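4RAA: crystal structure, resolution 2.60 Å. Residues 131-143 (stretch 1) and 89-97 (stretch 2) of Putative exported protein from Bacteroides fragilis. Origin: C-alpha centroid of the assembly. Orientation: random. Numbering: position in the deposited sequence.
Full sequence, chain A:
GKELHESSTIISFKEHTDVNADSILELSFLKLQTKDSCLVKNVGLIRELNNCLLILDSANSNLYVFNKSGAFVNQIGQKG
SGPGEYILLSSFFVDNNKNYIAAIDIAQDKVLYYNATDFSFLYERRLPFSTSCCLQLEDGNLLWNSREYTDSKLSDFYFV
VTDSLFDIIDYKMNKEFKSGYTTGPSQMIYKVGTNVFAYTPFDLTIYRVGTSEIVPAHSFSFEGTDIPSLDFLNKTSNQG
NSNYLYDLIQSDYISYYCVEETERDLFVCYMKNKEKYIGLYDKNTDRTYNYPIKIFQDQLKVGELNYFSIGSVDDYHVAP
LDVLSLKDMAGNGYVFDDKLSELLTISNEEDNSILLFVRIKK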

ATOM      1  N   THR A 131      -8.377  -8.341  10.058  1.00 35.53           N
ATOM      2  CA  THR A 131      -9.612  -7.552   9.989  1.00 34.35           C
ATOM      3  C   THR A 131     -10.465  -7.990   8.786  1.00 34.59           C
ATOM      4  O   THR A 131      -9.931  -8.538   7.825  1.00 35.49           O
ATOM      5  CB  THR A 131      -9.282  -6.043   9.900  1.00 33.98           C
ATOM      6  OG1 THR A 131     -10.484  -5.282   9.895  1.00 33.63           O
ATOM      7  CG2 THR A 131      -8.473  -5.696   8.640  1.00 33.97           C
ATOM      8  N   SER A 132     -11.781  -7.774   8.865  1.00 34.77           N
ATOM      9  CA  SER A 132     -12.738  -8.146   7.787  1.00 34.20           C
ATOM     10  C   SER A 132     -13.563  -7.000   7.180  1.00 33.95           C
ATOM     11  O   SER A 132     -14.046  -7.113   6.059  1.00 34.28           O
ATOM     12  CB  SER A 132     -13.727  -9.203   8.308  1.00 33.34           C
ATOM     13  OG  SER A 132     -14.596  -8.683   9.305  1.00 32.03           O
ATOM     14  N   CYS A 133     -13.684  -5.892   7.892  1.00 34.02           N
ATOM     15  CA  CYS A 133     -14.602  -4.835   7.511  1.00 34.38           C
ATOM     16  C   CYS A 133     -14.063  -3.463   7.936  1.00 33.39           C
ATOM     17  O   CYS A 133     -13.457  -3.357   9.006  1.00 32.69           O
ATOM     18  CB  CYS A 133     -15.940  -5.226   8.152  1.00 36.22           C
ATOM     19  SG  CYS A 133     -16.904  -3.938   8.913  1.00 40.46           S
ATOM     20  N   CYS A 134     -14.269  -2.448   7.078  1.00 32.23           N
ATOM     21  CA  CYS A 134     -13.772  -1.075   7.279  1.00 31.60           C
ATOM     22  C   CYS A 134     -14.710   0.004   6.719  1.00 31.62           C
ATOM     23  O   CYS A 134     -15.486  -0.267   5.809  1.00 31.28           O
ATOM     24  CB  CYS A 134     -12.390  -0.932   6.610  1.00 31.90           C
ATOM     25  SG  CYS A 134     -11.615   0.715   6.616  1.00 31.47           S
ATOM     26  N   LEU A 135     -14.614   1.219   7.267  1.00 32.40           N
ATOM     27  CA  LEU A 135     -15.389   2.393   6.807  1.00 33.22           C
ATOM     28  C   LEU A 135     -14.663   3.712   7.080  1.00 35.41           C
ATOM     29  O   LEU A 135     -14.010   3.862   8.125  1.00 36.51           O
ATOM     30  CB  LEU A 135     -16.780   2.441   7.452  1.00 33.57           C
ATOM     31  CG  LEU A 135     -17.952   1.741   6.756  1.00 33.23           C
ATOM     32  CD1 LEU A 135     -19.153   1.786   7.686  1.00 33.49           C
ATOM     33  CD2 LEU A 135     -18.292   2.382   5.404  1.00 33.19           C
ATOM     34  N   GLN A 136     -14.803   4.666   6.155  1.00 36.53           N
ATOM     35  CA  GLN A 136     -14.153   5.968   6.293  1.00 37.45           C
ATOM     36  C   GLN A 136     -15.010   6.873   7.169  1.00 38.68           C
ATOM     37  O   GLN A 136     -16.184   7.080   6.873  1.00 40.13           O
ATOM     38  CB  GLN A 136     -13.909   6.632   4.928  1.00 38.25           C
ATOM     39  CG  GLN A 136     -12.979   7.837   5.025  1.00 40.60           C
ATOM     40  CD  GLN A 136     -12.578   8.438   3.688  1.00 41.42           C
ATOM     41  OE1 GLN A 136     -13.389   8.570   2.779  1.00 44.12           O
ATOM     42  NE2 GLN A 136     -11.327   8.837   3.581  1.00 41.13           N
ATOM     43  N   LEU A 137     -14.421   7.395   8.245  1.00 40.62           N
ATOM     44  CA  LEU A 137     -15.080   8.362   9.144  1.00 42.48           C
ATOM     45  C   LEU A 137     -15.114   9.709   8.421  1.00 44.11           C
ATOM     46  O   LEU A 137     -14.226   9.976   7.612  1.00 44.45           O
ATOM     47  CB  LEU A 137     -14.299   8.513  10.452  1.00 43.05           C
ATOM     48  CG  LEU A 137     -14.141   7.243  11.299  1.00 41.25           C
ATOM     49  CD1 LEU A 137     -13.115   7.467  12.406  1.00 41.82           C
ATOM     50  CD2 LEU A 137     -15.479   6.765  11.854  1.00 40.16           C
ATOM     51  N   GLU A 138     -16.097  10.561   8.740  1.00 46.14           N
ATOM     52  CA  GLU A 138     -16.266  11.866   8.052  1.00 48.87           C
ATOM     53  C   GLU A 138     -14.978  12.708   8.001  1.00 48.42           C
ATOM     54  O   GLU A 138     -14.709  13.359   6.985  1.00 49.47           O
ATOM     55  CB  GLU A 138     -17.398  12.709   8.656  1.00 53.22           C
ATOM     56  CG  GLU A 138     -17.885  13.812   7.704  1.00 58.68           C
ATOM     57  CD  GLU A 138     -18.566  15.000   8.378  1.00 63.41           C
ATOM     58  OE1 GLU A 138     -18.842  14.977   9.604  1.00 64.58           O
ATOM     59  OE2 GLU A 138     -18.818  15.989   7.653  1.00 64.24           O
ATOM     60  N   ASP A 139     -14.186  12.677   9.077  1.00 45.61           N
ATOM     61  CA  ASP A 139     -12.901  13.398   9.097  1.00 44.58           C
ATOM     62  C   ASP A 139     -11.819  12.844   8.139  1.00 43.03           C
ATOM     63  O   ASP A 139     -10.823  13.526   7.897  1.00 45.42           O
ATOM     64  CB  ASP A 139     -12.355  13.582  10.530  1.00 45.28           C
ATOM     65  CG  ASP A 139     -12.025  12.278  11.244  1.00 44.36           C
ATOM     66  OD1 ASP A 139     -11.878  11.209  10.607  1.00 46.59           O
ATOM     67  OD2 ASP A 139     -11.896  12.340  12.481  1.00 43.15           O
ATOM     68  N   GLY A 140     -12.000  11.625   7.622  1.00 39.83           N
ATOM     69  CA  GLY A 140     -11.078  11.013   6.649  1.00 38.43           C
ATOM     70  C   GLY A 140     -10.362   9.764   7.127  1.00 36.58           C
ATOM     71  O   GLY A 140      -9.877   8.979   6.306  1.00 35.14           O
ATOM     72  N   ASN A 141     -10.285   9.584   8.445  1.00 36.03           N
ATOM     73  CA  ASN A 141      -9.645   8.411   9.038  1.00 35.32           C
ATOM     74  C   ASN A 141     -10.521   7.180   8.827  1.00 34.67           C
ATOM     75  O   ASN A 141     -11.720   7.289   8.547  1.00 34.86           O
ATOM     76  CB  ASN A 141      -9.415   8.611  10.534  1.00 35.71           C
ATOM     77  CG  ASN A 141      -8.524   9.796  10.844  1.00 36.88           C
ATOM     78  OD1 ASN A 141      -7.592  10.109  10.101  1.00 37.16           O
ATOM     79  ND2 ASN A 141      -8.806  10.465  11.952  1.00 37.79           N
ATOM     80  N   LEU A 142      -9.927   6.012   9.026  1.00 34.20           N
ATOM     81  CA  LEU A 142     -10.567   4.735   8.729  1.00 33.06           C
ATOM     82  C   LEU A 142     -10.896   3.970  10.003  1.00 32.75           C
ATOM     83  O   LEU A 142     -10.052   3.893  10.893  1.00 33.36           O
ATOM     84  CB  LEU A 142      -9.608   3.912   7.858  1.00 32.72           C
ATOM     85  CG  LEU A 142      -9.037   4.634   6.620  1.00 33.26           C
ATOM     86  CD1 LEU A 142      -7.895   3.834   6.007  1.00 33.75           C
ATOM     87  CD2 LEU A 142     -10.126   4.938   5.596  1.00 32.94           C
ATOM     88  N   LEU A 143     -12.121   3.434  10.092  1.00 32.08           N
ATOM     89  CA  LEU A 143     -12.542   2.579  11.216  1.00 31.40           C
ATOM     90  C   LEU A 143     -12.517   1.151  10.708  1.00 30.22           C
ATOM     91  O   LEU A 143     -13.195   0.848   9.733  1.00 29.79           O
ATOM     92  CB  LEU A 143     -13.952   2.913  11.711  1.00 31.34           C
ATOM     93  CG  LEU A 143     -14.518   2.067  12.873  1.00 30.97           C
ATOM     94  CD1 LEU A 143     -13.679   2.216  14.137  1.00 31.55           C
ATOM     95  CD2 LEU A 143     -15.965   2.435  13.164  1.00 30.75           C
TER
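Stretch 2 89-97: LSSFFVDNN

Two strands can run side by side yet be joined by side chains rather than by a backbone ladder, and this pair is a compact example. Strand 89-94 lies nearly parallel to strand 134-136, at 8°, with a closest axial approach of 6.6 Å. Ser90 stands opposite Ser132, Ser91 opposite Cys133 and Phe93 opposite Leu135, and the cross-links come from side chains that reach over the gap.

At the start, Ser90 points toward stretch 1, and its p rotamer (chi1 54°) brings OG to 2.5 Å from Ser132 O, a very short hydrogen bond. Next, Ser91 is t, and a water bridges the strands, donating to Ser91 OG (2.9 Å) and accepting from Cys134 N (3.0 Å).

Phe93 fills the centre. With chi1 68° and chi2 -86°, its ring meets Cys134 SG obliquely (CE1 to SG, 3.7 Å) and Leu142 CD2 (from CZ, 4.2 Å). Leu135 starts away, but its m,t conformation returns CD2 to 3.9 Å from Phe93 CB.

Just past the end of strand 89-94, Asn96 N donates to OE1 of Gln136 (2.7 Å, nearly linear), which the extended t,t side chain of Gln136 carries there, while its NE2 donates to Gly140 O (3.1 Å), tying the contact to the 137-140 type I turn. Asn96, in m, donates a second time, from ND2 to Leu137 O at 3.2 Å.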

ATOM      1  N   LEU A  89     -13.642 -12.023  -0.508  1.00 32.27           N
ATOM      2  CA  LEU A  89     -14.062 -10.708  -0.059  1.00 30.69           C
ATOM      3  C   LEU A  89     -15.026 -10.798   1.119  1.00 30.27           C
ATOM      4  O   LEU A  89     -15.998 -11.540   1.069  1.00 31.64           O
ATOM      5  CB  LEU A  89     -14.723  -9.931  -1.217  1.00 30.47           C
ATOM      6  CG  LEU A  89     -13.839  -9.035  -2.089  1.00 30.36           C
ATOM      7  CD1 LEU A  89     -12.477  -9.625  -2.354  1.00 30.84           C
ATOM      8  CD2 LEU A  89     -14.553  -8.665  -3.387  1.00 30.35           C
ATOM      9  N   SER A  90     -14.732 -10.037   2.169  1.00 29.38           N
ATOM     10  CA  SER A  90     -15.576  -9.908   3.352  1.00 28.80           C
ATOM     11  C   SER A  90     -16.359  -8.598   3.353  1.00 28.48           C
ATOM     12  O   SER A  90     -17.444  -8.544   3.913  1.00 28.71           O
ATOM     13  CB  SER A  90     -14.715  -9.962   4.608  1.00 29.02           C
ATOM     14  OG  SER A  90     -13.687  -8.998   4.525  1.00 29.42           O
ATOM     15  N   SER A  91     -15.809  -7.546   2.751  1.00 28.76           N
ATOM     16  CA  SER A  91     -16.449  -6.229   2.740  1.00 29.16           C
ATOM     17  C   SER A  91     -15.805  -5.265   1.730  1.00 30.07           C
ATOM     18  O   SER A  91     -14.806  -5.586   1.090  1.00 30.94           O
ATOM     19  CB  SER A  91     -16.347  -5.599   4.144  1.00 28.72           C
ATOM     20  OG  SER A  91     -17.052  -4.383   4.209  1.00 28.59           O
ATOM     21  N   PHE A  92     -16.416  -4.092   1.591  1.00 30.58           N
ATOM     22  CA  PHE A  92     -15.875  -2.996   0.778  1.00 30.53           C
ATOM     23  C   PHE A  92     -16.470  -1.652   1.234  1.00 30.28           C
ATOM     24  O   PHE A  92     -17.373  -1.614   2.061  1.00 29.65           O
ATOM     25  CB  PHE A  92     -16.116  -3.235  -0.725  1.00 30.47           C
ATOM     26  CG  PHE A  92     -17.569  -3.196  -1.125  1.00 30.10           C
ATOM     27  CD1 PHE A  92     -18.372  -4.327  -1.009  1.00 29.20           C
ATOM     28  CD2 PHE A  92     -18.147  -2.013  -1.606  1.00 30.49           C
ATOM     29  CE1 PHE A  92     -19.719  -4.285  -1.365  1.00 29.16           C
ATOM     30  CE2 PHE A  92     -19.494  -1.968  -1.956  1.00 30.41           C
ATOM     31  CZ  PHE A  92     -20.282  -3.108  -1.841  1.00 29.57           C
ATOM     32  N   PHE A  93     -15.944  -0.556   0.707  1.00 31.62           N
ATOM     33  CA  PHE A  93     -16.489   0.782   0.999  1.00 32.51           C
ATOM     34  C   PHE A  93     -16.120   1.752  -0.104  1.00 34.00           C
ATOM     35  O   PHE A  93     -15.213   1.481  -0.890  1.00 34.89           O
ATOM     36  CB  PHE A  93     -16.074   1.310   2.393  1.00 32.19           C
ATOM     37  CG  PHE A  93     -14.602   1.633   2.535  1.00 32.98           C
ATOM     38  CD1 PHE A  93     -13.676   0.638   2.878  1.00 32.69           C
ATOM     39  CD2 PHE A  93     -14.138   2.950   2.362  1.00 33.33           C
ATOM     40  CE1 PHE A  93     -12.321   0.945   3.023  1.00 33.05           C
ATOM     41  CE2 PHE A  93     -12.786   3.254   2.501  1.00 33.57           C
ATOM     42  CZ  PHE A  93     -11.877   2.254   2.826  1.00 33.46           C
ATOM     43  N   VAL A  94     -16.862   2.852  -0.164  1.00 34.93           N
ATOM     44  CA  VAL A  94     -16.653   3.919  -1.140  1.00 35.95           C
ATOM     45  C   VAL A  94     -16.116   5.073  -0.310  1.00 37.47           C
ATOM     46  O   VAL A  94     -16.679   5.354   0.752  1.00 37.40           O
ATOM     47  CB  VAL A  94     -17.990   4.298  -1.825  1.00 35.78           C
ATOM     48  CG1 VAL A  94     -17.809   5.459  -2.808  1.00 36.85           C
ATOM     49  CG2 VAL A  94     -18.596   3.074  -2.514  1.00 34.70           C
ATOM     50  N   ASP A  95     -15.051   5.747  -0.763  1.00 38.49           N
ATOM     51  CA  ASP A  95     -14.519   6.869   0.015  1.00 40.72           C
ATOM     52  C   ASP A  95     -15.520   8.032  -0.013  1.00 43.18           C
ATOM     53  O   ASP A  95     -16.388   8.096  -0.895  1.00 43.24           O
ATOM     54  CB  ASP A  95     -13.079   7.279  -0.384  1.00 42.18           C
ATOM     55  CG  ASP A  95     -12.995   8.077  -1.677  1.00 43.68           C
ATOM     56  OD1 ASP A  95     -13.434   7.544  -2.725  1.00 44.21           O
ATOM     57  OD2 ASP A  95     -12.440   9.212  -1.648  1.00 42.81           O
ATOM     58  N   ASN A  96     -15.399   8.923   0.967  1.00 44.69           N
ATOM     59  CA  ASN A  96     -16.301  10.075   1.111  1.00 46.49           C
ATOM     60  C   ASN A  96     -16.368  10.968  -0.142  1.00 47.53           C
ATOM     61  O   ASN A  96     -17.437  11.469  -0.467  1.00 49.24           O
ATOM     62  CB  ASN A  96     -15.928  10.914   2.351  1.00 48.47           C
ATOM     63  CG  ASN A  96     -16.027  10.133   3.667  1.00 48.60           C
ATOM     64  OD1 ASN A  96     -16.676   9.080   3.757  1.00 46.48           O
ATOM     65  ND2 ASN A  96     -15.368  10.654   4.698  1.00 50.56           N
ATOM     66  N   ASN A  97     -15.245  11.130  -0.844  1.00 47.26           N
ATOM     67  CA  ASN A  97     -15.184  11.916  -2.094  1.00 48.49           C
ATOM     68  C   ASN A  97     -15.660  11.196  -3.360  1.00 48.00           C
ATOM     69  O   ASN A  97     -15.822  11.843  -4.385  1.00 51.12           O
ATOM     70  CB  ASN A  97     -13.754  12.407  -2.350  1.00 49.28           C
ATOM     71  CG  ASN A  97     -13.241  13.329  -1.270  1.00 49.16           C
ATOM     72  OD1 ASN A  97     -14.007  14.012  -0.594  1.00 49.12           O
ATOM     73  ND2 ASN A  97     -11.924  13.369  -1.118  1.00 49.50           N
TER
HETATM   74  O   HOH W   1     -14.816  -2.522   4.142  1.00 31.13           O